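Local structure of FI20010p1 (Drosophila melanogaster, 7CFB) at residues A[32-37]-A[186-191]; A[77-82]-A[143-148]; A[110-115]-A[134-139]. The protein probably acts in piRNA amplification and gene silencing through an extended tudor domain, in a pathway where methylation of Aub's N-terminal region leads to complex assembly. All coordinates share one frame; numbering follows the deposited sequence.

Contact 1 of 3, residues A[32-37]-A[186-191]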
ATOM      1  N   ASP A  32      -1.550 -13.682   5.371  1.00 27.42           N
ATOM      2  CA  ASP A  32      -1.034 -14.501   4.259  1.00 25.96           C
ATOM      3  C   ASP A  32      -0.749 -13.652   3.025  1.00 32.11           C
ATOM      4  O   ASP A  32       0.311 -13.801   2.524  1.00 28.57           O
ATOM      5  CB  ASP A  32      -1.960 -15.662   3.913  1.00 38.60           C
ATOM      6  CG  ASP A  32      -1.995 -16.773   4.946  1.00 55.00           C
ATOM      7  OD1 ASP A  32      -1.139 -16.783   5.803  1.00 56.11           O
ATOM      8  OD2 ASP A  32      -2.903 -17.586   4.884  1.00 58.79           O
ATOM      9  N   ILE A  33      -1.632 -12.727   2.649  1.00 26.99           N
ATOM     10  CA  ILE A  33      -1.443 -11.920   1.405  1.00 27.20           C
ATOM     11  C   ILE A  33      -0.164 -11.096   1.521  1.00 24.34           C
ATOM     12  O   ILE A  33       0.561 -11.055   0.586  1.00 26.11           O
ATOM     13  CB  ILE A  33      -2.684 -11.096   1.014  1.00 28.21           C
ATOM     14  CG1 ILE A  33      -2.529 -10.426  -0.351  1.00 31.29           C
ATOM     15  CG2 ILE A  33      -3.036 -10.078   2.066  1.00 26.32           C
ATOM     16  CD1 ILE A  33      -2.245 -11.354  -1.459  1.00 24.91           C
ATOM     17  N   TYR A  34       0.111 -10.557   2.695  1.00 22.55           N
ATOM     18  CA  TYR A  34       1.356  -9.808   2.948  1.00 32.48           C
ATOM     19  C   TYR A  34       2.560 -10.714   2.705  1.00 36.32           C
ATOM     20  O   TYR A  34       3.496 -10.256   2.127  1.00 33.18           O
ATOM     21  CB  TYR A  34       1.413  -9.358   4.399  1.00 28.46           C
ATOM     22  CG  TYR A  34       2.712  -8.699   4.735  1.00 31.71           C
ATOM     23  CD1 TYR A  34       2.951  -7.410   4.332  1.00 27.27           C
ATOM     24  CD2 TYR A  34       3.719  -9.379   5.377  1.00 27.54           C
ATOM     25  CE1 TYR A  34       4.143  -6.780   4.593  1.00 31.28           C
ATOM     26  CE2 TYR A  34       4.905  -8.757   5.667  1.00 28.66           C
ATOM     27  CZ  TYR A  34       5.123  -7.451   5.285  1.00 36.84           C
ATOM     28  OH  TYR A  34       6.298  -6.840   5.547  1.00 29.78           O
ATOM     29  N   ASN A  35       2.497 -11.961   3.157  1.00 29.98           N
ATOM     30  CA  ASN A  35       3.566 -12.969   2.952  1.00 32.64           C
ATOM     31  C   ASN A  35       3.718 -13.352   1.483  1.00 39.62           C
ATOM     32  O   ASN A  35       4.788 -13.689   1.132  1.00 30.89           O
ATOM     33  CB  ASN A  35       3.445 -14.156   3.904  1.00 33.02           C
ATOM     34  CG  ASN A  35       3.704 -13.752   5.330  1.00 33.95           C
ATOM     35  OD1 ASN A  35       4.538 -12.921   5.600  1.00 46.46           O
ATOM     36  ND2 ASN A  35       2.985 -14.331   6.258  1.00 44.73           N
ATOM     37  N   GLN A  36       2.639 -13.391   0.705  1.00 32.76           N
ATOM     38  CA  GLN A  36       2.759 -13.855  -0.695  1.00 28.34           C
ATOM     39  C   GLN A  36       3.308 -12.799  -1.647  1.00 34.42           C
ATOM     40  O   GLN A  36       3.803 -13.203  -2.657  1.00 51.10           O
ATOM     41  CB  GLN A  36       1.443 -14.239  -1.364  1.00 39.73           C
ATOM     42  CG  GLN A  36       0.418 -14.901  -0.485  1.00 49.92           C
ATOM     43  CD  GLN A  36       0.754 -16.312  -0.097  1.00 60.61           C
ATOM     44  OE1 GLN A  36       1.735 -16.568   0.580  1.00 62.88           O
ATOM     45  NE2 GLN A  36      -0.102 -17.230  -0.482  1.00 58.14           N
ATOM     46  N   ILE A  37       3.157 -11.504  -1.353  1.00 32.57           N
ATOM     47  CA  ILE A  37       3.607 -10.442  -2.308  1.00 30.47           C
ATOM     48  C   ILE A  37       5.128 -10.247  -2.228  1.00 27.91           C
ATOM     49  O   ILE A  37       5.691 -10.466  -1.138  1.00 28.09           O
ATOM     50  CB  ILE A  37       2.850  -9.122  -2.054  1.00 28.02           C
ATOM     51  CG1 ILE A  37       3.126  -8.569  -0.653  1.00 37.83           C
ATOM     52  CG2 ILE A  37       1.361  -9.298  -2.308  1.00 26.31           C
ATOM     53  CD1 ILE A  37       2.154  -7.499  -0.214  1.00 34.55           C
ATOM     54  N   ASN A 186      13.203 -10.773   7.628  1.00 46.57           N
ATOM     55  CA  ASN A 186      12.919 -10.915   6.185  1.00 34.12           C
ATOM     56  C   ASN A 186      11.426 -10.944   5.865  1.00 53.32           C
ATOM     57  O   ASN A 186      11.093 -11.275   4.741  1.00 60.88           O
ATOM     58  CB  ASN A 186      13.823 -11.903   5.461  1.00 42.39           C
ATOM     59  CG  ASN A 186      15.277 -11.611   5.718  1.00 47.20           C
ATOM     60  OD1 ASN A 186      15.784 -10.552   5.351  1.00 44.80           O
ATOM     61  ND2 ASN A 186      15.918 -12.532   6.398  1.00 34.64           N
ATOM     62  N   SER A 187      10.549 -10.761   6.829  1.00 43.35           N
ATOM     63  CA  SER A 187       9.170 -10.514   6.378  1.00 38.69           C
ATOM     64  C   SER A 187       8.722  -9.239   7.080  1.00 35.93           C
ATOM     65  O   SER A 187       8.052  -8.445   6.485  1.00 33.02           O
ATOM     66  CB  SER A 187       8.306 -11.680   6.657  1.00 53.02           C
ATOM     67  OG  SER A 187       8.427 -12.056   8.013  1.00 42.75           O
ATOM     68  N   THR A 188       9.213  -9.047   8.291  1.00 33.18           N
ATOM     69  CA  THR A 188       8.805  -7.904   9.134  1.00 30.33           C
ATOM     70  C   THR A 188      10.012  -7.277   9.811  1.00 30.12           C
ATOM     71  O   THR A 188      11.054  -7.871   9.835  1.00 30.20           O
ATOM     72  CB  THR A 188       7.780  -8.285  10.212  1.00 38.64           C
ATOM     73  OG1 THR A 188       8.419  -8.972  11.275  1.00 34.42           O
ATOM     74  CG2 THR A 188       6.635  -9.130   9.713  1.00 32.90           C
ATOM     75  N   LEU A 189       9.813  -6.107  10.375  1.00 28.34           N
ATOM     76  CA  LEU A 189      10.916  -5.378  11.003  1.00 28.57           C
ATOM     77  C   LEU A 189      10.580  -5.036  12.444  1.00 35.52           C
ATOM     78  O   LEU A 189       9.433  -4.867  12.782  1.00 31.55           O
ATOM     79  CB  LEU A 189      11.116  -4.048  10.277  1.00 26.10           C
ATOM     80  CG  LEU A 189      11.401  -4.049   8.786  1.00 27.06           C
ATOM     81  CD1 LEU A 189      11.531  -2.628   8.287  1.00 20.65           C
ATOM     82  CD2 LEU A 189      12.657  -4.830   8.476  1.00 23.78           C
ATOM     83  N   VAL A 190      11.615  -4.963  13.249  1.00 30.09           N
ATOM     84  CA  VAL A 190      11.486  -4.380  14.594  1.00 29.98           C
ATOM     85  C   VAL A 190      12.367  -3.147  14.506  1.00 28.07           C
ATOM     86  O   VAL A 190      13.541  -3.300  14.322  1.00 29.71           O
ATOM     87  CB  VAL A 190      11.911  -5.350  15.701  1.00 29.59           C
ATOM     88  CG1 VAL A 190      11.998  -4.642  17.027  1.00 33.31           C
ATOM     89  CG2 VAL A 190      10.989  -6.544  15.781  1.00 30.97           C
ATOM     90  N   ALA A 191      11.762  -1.981  14.564  1.00 28.46           N
ATOM     91  CA  ALA A 191      12.509  -0.722  14.422  1.00 37.57           C
ATOM     92  C   ALA A 191      12.044   0.313  15.446  1.00 34.47           C
ATOM     93  O   ALA A 191      10.930   0.285  15.852  1.00 33.13           O
ATOM     94  CB  ALA A 191      12.341  -0.194  13.030  1.00 33.09           C
TER
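The phenol of Tyr34 reaches the backbone of Ser187: its OH donates a hydrogen bond to Ser187 O over 2.6 Å. The donor lies almost in line with the carbonyl bond, the C=O...OH angle being 169°. The same Ser187 O sits at the ring edge, in plane, 3.3 Å from Tyr34 CE2. A phenolic hydrogen aimed at this oxygen can therefore stay close to the ring plane, where its hydroxyl conjugates well.

Two thinner contacts accompany the bond. Thr188 CG2 comes obliquely to the ring, 4.4 Å from Tyr34 CE2, and Asn35 OD1 lies 4.1 Å from Ser187 CB. The whole interface is small, with 115 Å² buried, and most of it gathers around the tyrosine and Ser187.

Tyr34 gets this far because its CG stands anti to the backbone N (chi1 175°), which sends the ring away from helix 30-36. Ile157 and Tyr126 touch the Tyr34 side chain, and Lys39 makes a cation-pi contact with its ring. The hydroxyl also takes a hydrogen bond from the backbone N of Arg158 in strand 157-161, which pairs with strand 189-194. On the other segment, Asn185 bonds to both Ser187 OG and Thr188 OG1, so the polar ends of both side chains are turned back to their own loop.

A phenylalanine in place of Tyr34 would keep the ring but is likely to leave Ser187 O and Arg158 N without their shared hydroxyl partner. By donating to one main-chain group and accepting from another, this oxygen ties the N-terminal helix to two neighbouring chain segments on the side of the five-stranded sheet. The attachment uses backbone groups, so its polar part does not use the Ser187 side chain.

Contact 2 of 3, residues A[77-82]-A[143-148]; sequences KKVLQR and FKLPDD
The guanidinium of Arg82 and the ring of Phe143 meet obliquely, Arg82 NH2 coming within 4.5 Å of Phe143 CZ. It is a loose approach between the end of the arginine and the far carbon of the phenylalanine ring. Another nitrogen of the group, Arg82 NH1, has its polar partner in Asn107 OD1, which helps fix where the guanidinium lies. Ile109 and Leu102 touch both Arg82 and Phe143, so the pair is held together by the sheet beneath it as well as by its own contact.

Deeper in, the apolar part rests on one pair of methyls, Val79 CG2 and Leu145 CD2, 4.3 Å apart. Val79 points its side chain at the other segment from the last turn of helix 74-80. Leu145 has to reach across from the loop behind strand 142-144; with CG lying opposite its own carbonyl carbon (chi1 -72°), the branch carrying CD2 comes up against the valine. The backbones keep their distance, Val79 CA to Leu145 CA being 8.7 Å.

The helix ends here in a Schellman motif. Arg82, with positive phi (61°), is the C-prime residue: Arg82 N bonds to Val79 O at 3.1 Å, and Gln83 N to Lys78 O. The turn takes Arg82 off the helix axis, and the end of its side chain comes nearer Phe143. Pro146 is at the N-cap position, right before helix 147-150.

The contact thus joins the end of helix 74-80 to the chain running from strand 142-144 into helix 147-150, within the tudor domain. Its chemistry is mainly dispersion between hydrocarbon groups, while the arginine charge lies at the exposed margin and probably adds little direct attraction to the ring.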
ATOM      1  N   LYS A  77       5.408   5.432  -8.805  1.00 28.33           N
ATOM      2  CA  LYS A  77       5.154   6.861  -8.513  1.00 35.05           C
ATOM      3  C   LYS A  77       4.467   7.513  -9.716  1.00 32.03           C
ATOM      4  O   LYS A  77       3.540   8.238  -9.518  1.00 32.29           O
ATOM      5  CB  LYS A  77       6.471   7.554  -8.185  1.00 31.67           C
ATOM      6  CG  LYS A  77       7.236   6.989  -7.004  1.00 29.70           C
ATOM      7  CD  LYS A  77       8.345   7.892  -6.567  1.00 30.62           C
ATOM      8  CE  LYS A  77       9.660   7.191  -6.320  1.00 43.38           C
ATOM      9  NZ  LYS A  77      10.574   8.010  -5.502  1.00 37.81           N
ATOM     10  N   LYS A  78       4.912   7.196 -10.925  1.00 35.44           N
ATOM     11  CA  LYS A  78       4.315   7.760 -12.156  1.00 36.99           C
ATOM     12  C   LYS A  78       2.856   7.324 -12.279  1.00 36.96           C
ATOM     13  O   LYS A  78       2.062   8.131 -12.674  1.00 33.26           O
ATOM     14  CB  LYS A  78       5.116   7.346 -13.384  1.00 33.05           C
ATOM     15  CG  LYS A  78       6.356   8.158 -13.674  1.00 36.10           C
ATOM     16  CD  LYS A  78       6.926   7.783 -15.019  1.00 44.67           C
ATOM     17  CE  LYS A  78       8.369   8.174 -15.238  1.00 53.24           C
ATOM     18  NZ  LYS A  78       8.717   9.452 -14.581  1.00 55.14           N
ATOM     19  N   VAL A  79       2.544   6.070 -11.993  1.00 33.71           N
ATOM     20  CA  VAL A  79       1.133   5.594 -12.037  1.00 27.87           C
ATOM     21  C   VAL A  79       0.321   6.318 -10.963  1.00 27.85           C
ATOM     22  O   VAL A  79      -0.762   6.748 -11.240  1.00 29.52           O
ATOM     23  CB  VAL A  79       1.046   4.081 -11.825  1.00 34.00           C
ATOM     24  CG1 VAL A  79      -0.358   3.642 -11.449  1.00 33.32           C
ATOM     25  CG2 VAL A  79       1.540   3.328 -13.032  1.00 28.71           C
ATOM     26  N   LEU A  80       0.899   6.475  -9.787  1.00 26.04           N
ATOM     27  CA  LEU A  80       0.169   7.075  -8.659  1.00 32.11           C
ATOM     28  C   LEU A  80      -0.245   8.510  -8.974  1.00 32.42           C
ATOM     29  O   LEU A  80      -1.360   8.829  -8.746  1.00 30.26           O
ATOM     30  CB  LEU A  80       1.018   6.987  -7.396  1.00 27.12           C
ATOM     31  CG  LEU A  80       0.228   7.192  -6.120  1.00 40.75           C
ATOM     32  CD1 LEU A  80       0.695   6.263  -5.027  1.00 37.57           C
ATOM     33  CD2 LEU A  80       0.294   8.632  -5.675  1.00 36.76           C
ATOM     34  N   GLN A  81       0.613   9.267  -9.632  1.00 32.61           N
ATOM     35  CA  GLN A  81       0.358  10.695  -9.951  1.00 39.45           C
ATOM     36  C   GLN A  81      -0.332  10.860 -11.313  1.00 44.01           C
ATOM     37  O   GLN A  81      -0.324  11.954 -11.833  1.00 40.19           O
ATOM     38  CB  GLN A  81       1.638  11.487  -9.766  1.00 35.09           C
ATOM     39  CG  GLN A  81       2.051  11.568  -8.318  1.00 35.86           C
ATOM     40  CD  GLN A  81       3.418  12.168  -8.182  1.00 49.68           C
ATOM     41  OE1 GLN A  81       3.569  13.299  -7.773  1.00 48.34           O
ATOM     42  NE2 GLN A  81       4.428  11.407  -8.540  1.00 41.89           N
ATOM     43  N   ARG A  82      -0.820   9.767 -11.886  1.00 32.32           N
ATOM     44  CA  ARG A  82      -1.575   9.736 -13.155  1.00 32.95           C
ATOM     45  C   ARG A  82      -0.725  10.277 -14.300  1.00 40.03           C
ATOM     46  O   ARG A  82      -1.266  10.939 -15.131  1.00 35.20           O
ATOM     47  CB  ARG A  82      -2.916  10.456 -12.991  1.00 35.86           C
ATOM     48  CG  ARG A  82      -3.865   9.764 -12.031  1.00 33.53           C
ATOM     49  CD  ARG A  82      -5.328   9.961 -12.322  1.00 43.85           C
ATOM     50  NE  ARG A  82      -5.768   9.138 -13.415  1.00 43.41           N
ATOM     51  CZ  ARG A  82      -6.971   9.179 -13.945  1.00 49.62           C
ATOM     52  NH1 ARG A  82      -7.872  10.007 -13.467  1.00 33.76           N
ATOM     53  NH2 ARG A  82      -7.279   8.372 -14.933  1.00 43.05           N
ATOM     54  N   PHE A 143      -7.585  -0.771 -13.214  1.00 34.60           N
ATOM     55  CA  PHE A 143      -6.727  -0.860 -14.411  1.00 33.12           C
ATOM     56  C   PHE A 143      -5.680  -1.955 -14.282  1.00 35.43           C
ATOM     57  O   PHE A 143      -5.361  -2.371 -13.193  1.00 29.68           O
ATOM     58  CB  PHE A 143      -5.919   0.416 -14.565  1.00 22.95           C
ATOM     59  CG  PHE A 143      -6.715   1.681 -14.456  1.00 36.76           C
ATOM     60  CD1 PHE A 143      -7.423   2.158 -15.534  1.00 31.94           C
ATOM     61  CD2 PHE A 143      -6.760   2.380 -13.271  1.00 33.99           C
ATOM     62  CE1 PHE A 143      -8.145   3.327 -15.426  1.00 37.05           C
ATOM     63  CE2 PHE A 143      -7.486   3.545 -13.162  1.00 43.30           C
ATOM     64  CZ  PHE A 143      -8.161   4.023 -14.251  1.00 39.12           C
ATOM     65  N   LYS A 144      -5.216  -2.394 -15.444  1.00 33.55           N
ATOM     66  CA  LYS A 144      -4.125  -3.361 -15.631  1.00 31.72           C
ATOM     67  C   LYS A 144      -2.803  -2.601 -15.585  1.00 33.16           C
ATOM     68  O   LYS A 144      -2.720  -1.522 -16.094  1.00 31.14           O
ATOM     69  CB  LYS A 144      -4.266  -4.051 -16.981  1.00 36.37           C
ATOM     70  CG  LYS A 144      -3.277  -5.177 -17.214  1.00 47.04           C
ATOM     71  CD  LYS A 144      -2.818  -5.253 -18.635  1.00 52.49           C
ATOM     72  CE  LYS A 144      -3.349  -6.471 -19.337  1.00 55.85           C
ATOM     73  NZ  LYS A 144      -2.510  -7.651 -19.033  1.00 72.82           N
ATOM     74  N   LEU A 145      -1.831  -3.136 -14.888  1.00 30.47           N
ATOM     75  CA  LEU A 145      -0.537  -2.452 -14.857  1.00 32.80           C
ATOM     76  C   LEU A 145       0.334  -3.060 -15.943  1.00 37.18           C
ATOM     77  O   LEU A 145       0.173  -4.199 -16.231  1.00 33.13           O
ATOM     78  CB  LEU A 145       0.134  -2.709 -13.519  1.00 29.84           C
ATOM     79  CG  LEU A 145      -0.460  -2.004 -12.317  1.00 31.26           C
ATOM     80  CD1 LEU A 145       0.019  -2.692 -11.068  1.00 27.59           C
ATOM     81  CD2 LEU A 145      -0.063  -0.556 -12.308  1.00 26.14           C
ATOM     82  N   PRO A 146       1.269  -2.310 -16.534  1.00 29.49           N
ATOM     83  CA  PRO A 146       2.239  -2.892 -17.426  1.00 36.77           C
ATOM     84  C   PRO A 146       3.086  -3.842 -16.562  1.00 39.46           C
ATOM     85  O   PRO A 146       3.433  -3.523 -15.467  1.00 32.96           O
ATOM     86  CB  PRO A 146       3.029  -1.708 -17.972  1.00 31.14           C
ATOM     87  CG  PRO A 146       2.744  -0.608 -17.019  1.00 44.01           C
ATOM     88  CD  PRO A 146       1.368  -0.877 -16.471  1.00 34.16           C
ATOM     89  N   ASP A 147       3.565  -4.901 -17.181  1.00 33.32           N
ATOM     90  CA  ASP A 147       4.248  -6.010 -16.487  1.00 31.60           C
ATOM     91  C   ASP A 147       5.408  -5.543 -15.610  1.00 37.10           C
ATOM     92  O   ASP A 147       5.530  -6.069 -14.535  1.00 31.78           O
ATOM     93  CB  ASP A 147       4.694  -7.042 -17.507  1.00 35.41           C
ATOM     94  CG  ASP A 147       5.093  -8.350 -16.882  1.00 41.93           C
ATOM     95  OD1 ASP A 147       4.239  -9.191 -16.704  1.00 40.14           O
ATOM     96  OD2 ASP A 147       6.253  -8.490 -16.609  1.00 41.56           O
ATOM     97  N   ASP A 148       6.192  -4.570 -16.032  1.00 31.48           N
ATOM     98  CA  ASP A 148       7.301  -4.116 -15.173  1.00 33.78           C
ATOM     99  C   ASP A 148       6.752  -3.545 -13.863  1.00 39.24           C
ATOM    100  O   ASP A 148       7.332  -3.820 -12.847  1.00 40.56           O
ATOM    101  CB  ASP A 148       8.244  -3.180 -15.927  1.00 29.51           C
ATOM    102  CG  ASP A 148       7.672  -1.816 -16.237  1.00 40.86           C
ATOM    103  OD1 ASP A 148       6.695  -1.762 -16.945  1.00 41.45           O
ATOM    104  OD2 ASP A 148       8.155  -0.863 -15.698  1.00 37.36           O
TER

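Contact 3 of 3, residues A[110-115]-A[134-139]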
ATOM      1  N   THR A 110      -3.424   3.595  -7.160  1.00 26.51           N
ATOM      2  CA  THR A 110      -2.515   2.798  -6.309  1.00 23.46           C
ATOM      3  C   THR A 110      -2.609   1.306  -6.623  1.00 26.13           C
ATOM      4  O   THR A 110      -3.643   0.883  -7.060  1.00 24.02           O
ATOM      5  CB  THR A 110      -2.825   3.088  -4.846  1.00 29.02           C
ATOM      6  OG1 THR A 110      -1.731   2.698  -4.029  1.00 36.64           O
ATOM      7  CG2 THR A 110      -4.099   2.435  -4.381  1.00 24.58           C
ATOM      8  N   ARG A 111      -1.534   0.574  -6.342  1.00 25.27           N
ATOM      9  CA  ARG A 111      -1.441  -0.888  -6.578  1.00 27.03           C
ATOM     10  C   ARG A 111      -2.285  -1.608  -5.535  1.00 25.88           C
ATOM     11  O   ARG A 111      -2.284  -1.196  -4.417  1.00 28.32           O
ATOM     12  CB  ARG A 111       0.007  -1.371  -6.670  1.00 22.48           C
ATOM     13  CG  ARG A 111       0.833  -0.665  -7.725  1.00 21.97           C
ATOM     14  CD  ARG A 111       2.059  -1.445  -8.108  1.00 24.55           C
ATOM     15  NE  ARG A 111       2.950  -1.533  -6.982  1.00 26.42           N
ATOM     16  CZ  ARG A 111       3.907  -2.410  -6.845  1.00 24.33           C
ATOM     17  NH1 ARG A 111       4.135  -3.308  -7.769  1.00 24.42           N
ATOM     18  NH2 ARG A 111       4.629  -2.398  -5.761  1.00 28.14           N
ATOM     19  N   ILE A 112      -2.961  -2.647  -5.957  1.00 22.62           N
ATOM     20  CA  ILE A 112      -3.924  -3.374  -5.106  1.00 22.10           C
ATOM     21  C   ILE A 112      -3.922  -4.847  -5.482  1.00 27.37           C
ATOM     22  O   ILE A 112      -3.592  -5.162  -6.596  1.00 25.50           O
ATOM     23  CB  ILE A 112      -5.316  -2.750  -5.333  1.00 23.96           C
ATOM     24  CG1 ILE A 112      -6.384  -3.240  -4.355  1.00 25.14           C
ATOM     25  CG2 ILE A 112      -5.742  -2.854  -6.782  1.00 24.31           C
ATOM     26  CD1 ILE A 112      -7.754  -2.717  -4.595  1.00 24.82           C
ATOM     27  N   THR A 113      -4.287  -5.685  -4.536  1.00 20.55           N
ATOM     28  CA  THR A 113      -4.517  -7.109  -4.791  1.00 23.30           C
ATOM     29  C   THR A 113      -5.791  -7.522  -4.043  1.00 25.90           C
ATOM     30  O   THR A 113      -6.018  -6.998  -2.984  1.00 27.95           O
ATOM     31  CB  THR A 113      -3.294  -7.940  -4.419  1.00 24.85           C
ATOM     32  OG1 THR A 113      -3.663  -9.236  -4.848  1.00 26.85           O
ATOM     33  CG2 THR A 113      -2.987  -7.923  -2.942  1.00 20.14           C
ATOM     34  N   ILE A 114      -6.590  -8.395  -4.626  1.00 24.01           N
ATOM     35  CA  ILE A 114      -7.787  -8.935  -3.946  1.00 25.35           C
ATOM     36  C   ILE A 114      -7.343 -10.197  -3.207  1.00 27.45           C
ATOM     37  O   ILE A 114      -6.833 -11.073  -3.819  1.00 31.75           O
ATOM     38  CB  ILE A 114      -8.934  -9.228  -4.918  1.00 28.76           C
ATOM     39  CG1 ILE A 114      -9.309  -8.001  -5.738  1.00 33.22           C
ATOM     40  CG2 ILE A 114     -10.123  -9.751  -4.155  1.00 32.88           C
ATOM     41  CD1 ILE A 114     -10.079  -7.008  -4.968  1.00 35.73           C
ATOM     42  N   ASN A 115      -7.531 -10.235  -1.906  1.00 25.26           N
ATOM     43  CA  ASN A 115      -7.095 -11.413  -1.128  1.00 33.25           C
ATOM     44  C   ASN A 115      -8.245 -12.395  -0.884  1.00 36.25           C
ATOM     45  O   ASN A 115      -7.972 -13.542  -0.797  1.00 34.43           O
ATOM     46  CB  ASN A 115      -6.251 -11.021   0.084  1.00 27.03           C
ATOM     47  CG  ASN A 115      -6.959 -10.123   1.063  1.00 35.42           C
ATOM     48  OD1 ASN A 115      -6.905  -8.918   0.966  1.00 28.74           O
ATOM     49  ND2 ASN A 115      -7.616 -10.719   2.028  1.00 35.35           N
ATOM     50  N   ILE A 134      -8.471  -2.800   2.837  1.00 36.41           N
ATOM     51  CA  ILE A 134      -9.729  -2.053   2.602  1.00 37.16           C
ATOM     52  C   ILE A 134     -10.769  -2.987   1.999  1.00 30.89           C
ATOM     53  O   ILE A 134     -10.401  -3.983   1.438  1.00 35.71           O
ATOM     54  CB  ILE A 134      -9.478  -0.863   1.674  1.00 41.04           C
ATOM     55  CG1 ILE A 134      -8.870  -1.313   0.353  1.00 39.16           C
ATOM     56  CG2 ILE A 134      -8.625   0.188   2.350  1.00 41.34           C
ATOM     57  CD1 ILE A 134      -9.854  -1.314  -0.749  1.00 37.30           C
ATOM     58  N   HIS A 135     -12.028  -2.643   2.164  1.00 28.00           N
ATOM     59  CA  HIS A 135     -13.116  -3.418   1.546  1.00 31.69           C
ATOM     60  C   HIS A 135     -13.281  -2.935   0.105  1.00 32.78           C
ATOM     61  O   HIS A 135     -13.258  -1.751  -0.115  1.00 29.73           O
ATOM     62  CB  HIS A 135     -14.393  -3.293   2.361  1.00 28.37           C
ATOM     63  CG  HIS A 135     -15.479  -4.111   1.779  1.00 34.92           C
ATOM     64  ND1 HIS A 135     -15.474  -5.459   1.838  1.00 33.90           N
ATOM     65  CD2 HIS A 135     -16.573  -3.774   1.093  1.00 31.77           C
ATOM     66  CE1 HIS A 135     -16.526  -5.918   1.233  1.00 32.25           C
ATOM     67  NE2 HIS A 135     -17.201  -4.917   0.781  1.00 35.26           N
ATOM     68  N   PHE A 136     -13.417  -3.851  -0.829  1.00 29.40           N
ATOM     69  CA  PHE A 136     -13.559  -3.492  -2.249  1.00 31.08           C
ATOM     70  C   PHE A 136     -14.948  -3.934  -2.696  1.00 34.35           C
ATOM     71  O   PHE A 136     -15.188  -5.124  -2.821  1.00 32.45           O
ATOM     72  CB  PHE A 136     -12.417  -4.153  -3.015  1.00 34.92           C
ATOM     73  CG  PHE A 136     -12.297  -3.851  -4.481  1.00 33.09           C
ATOM     74  CD1 PHE A 136     -12.942  -4.626  -5.416  1.00 33.34           C
ATOM     75  CD2 PHE A 136     -11.468  -2.849  -4.929  1.00 28.69           C
ATOM     76  CE1 PHE A 136     -12.792  -4.372  -6.766  1.00 39.58           C
ATOM     77  CE2 PHE A 136     -11.328  -2.593  -6.276  1.00 33.36           C
ATOM     78  CZ  PHE A 136     -11.989  -3.356  -7.192  1.00 30.49           C
ATOM     79  N   ASP A 137     -15.794  -2.960  -2.984  1.00 30.40           N
ATOM     80  CA  ASP A 137     -17.204  -3.176  -3.378  1.00 32.06           C
ATOM     81  C   ASP A 137     -17.324  -3.922  -4.697  1.00 33.26           C
ATOM     82  O   ASP A 137     -18.222  -4.681  -4.816  1.00 36.03           O
ATOM     83  CB  ASP A 137     -17.950  -1.866  -3.495  1.00 39.89           C
ATOM     84  CG  ASP A 137     -18.319  -1.333  -2.147  1.00 40.71           C
ATOM     85  OD1 ASP A 137     -18.450  -2.130  -1.259  1.00 47.64           O
ATOM     86  OD2 ASP A 137     -18.449  -0.156  -2.023  1.00 49.41           O
ATOM     87  N   GLY A 138     -16.431  -3.669  -5.636  1.00 37.40           N
ATOM     88  CA  GLY A 138     -16.496  -4.260  -6.980  1.00 35.14           C
ATOM     89  C   GLY A 138     -17.039  -3.274  -7.994  1.00 39.16           C
ATOM     90  O   GLY A 138     -17.212  -3.642  -9.118  1.00 42.69           O
ATOM     91  N   ASN A 139     -17.333  -2.058  -7.573  1.00 40.45           N
ATOM     92  CA  ASN A 139     -17.822  -0.992  -8.474  1.00 40.92           C
ATOM     93  C   ASN A 139     -16.678  -0.017  -8.755  1.00 36.76           C
ATOM     94  O   ASN A 139     -16.894   0.936  -9.441  1.00 35.47           O
ATOM     95  CB  ASN A 139     -18.961  -0.221  -7.807  1.00 47.40           C
ATOM     96  CG  ASN A 139     -18.494   0.438  -6.537  1.00 40.95           C
ATOM     97  OD1 ASN A 139     -17.430   0.135  -6.052  1.00 47.37           O
ATOM     98  ND2 ASN A 139     -19.262   1.348  -5.989  1.00 57.84           N
TER
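Ile114 and Phe136 mark the nearest approach of the two backbones, their CA atoms 8.1 Å apart, because strand 123-127 lies between strands 108-117 and 132-136 in the sheet; the segments therefore touch through side chains. Ile112 and Ile114, two residues apart on one strand, both send their CD1 methyls to the ring of Phe136, and both isoleucine side chains cross that of Phe136 at about a right angle.

Ile114 CD1 sits over one face, a CH-pi contact with the methyl 4.1 Å from the ring centroid and 24° off the normal. It stands 3.7 Å above the ring plane, displaced toward the rim on the side of Phe136 CD1 and CG. Ile112 CD1 comes in obliquely elsewhere on the ring, 3.7 Å from Phe136 CD2 and 4.0 Å from Phe136 CE2. The two methyls thus meet different ring carbons, Phe136 CD1 for Ile114 and Phe136 CD2 for Ile112.

All three residues are buried, and together they help fill the hydrophobic core of the SH3-like barrel expected of a tudor domain, in which a strongly curled antiparallel sheet closes over its apolar side chains. Phe99 and Tyr123 join Ile114 there; Tyr123 and Leu92 also touch Phe136, while Ala125 and Leu127 of the intervening strand lie against Ile112.

The torsions explain the reach. Ile112 is fully extended, with CG1 anti to the backbone N (chi1 -171°) and CD1 continuing straight on, so the methyl projects well beyond its strand. Phe136 likewise extends from its own strand to meet it, which bridges the wide backbone gap. Just past the phenylalanine the strand gives way to a turn, where the backbone N atoms of Asp137 and Gly138 both bond to the carboxylate of Glu140.

Contacts 2 and 3 belong to the tudor domain and share its six-stranded antiparallel sheet; their centres lie about 16 Å apart, and Leu145 CD1 touches Arg111 CD at 3.8 Å. In the chain contact 3 falls wholly between the two segments of contact 2, and strand 142-144 follows strand 132-136. Contact 1 spans both, joining helix 30-36 to the chain leading into strand 189-194 in the separate five-stranded sheet. It sits about 19 Å from contact 3, centre to centre, yet the same helix packs on strand 108-117, Ile33 CG1 meeting Thr113 CG2 at 3.6 Å. The helix thus touches both sheets, as befits an extended tudor domain built of two parts.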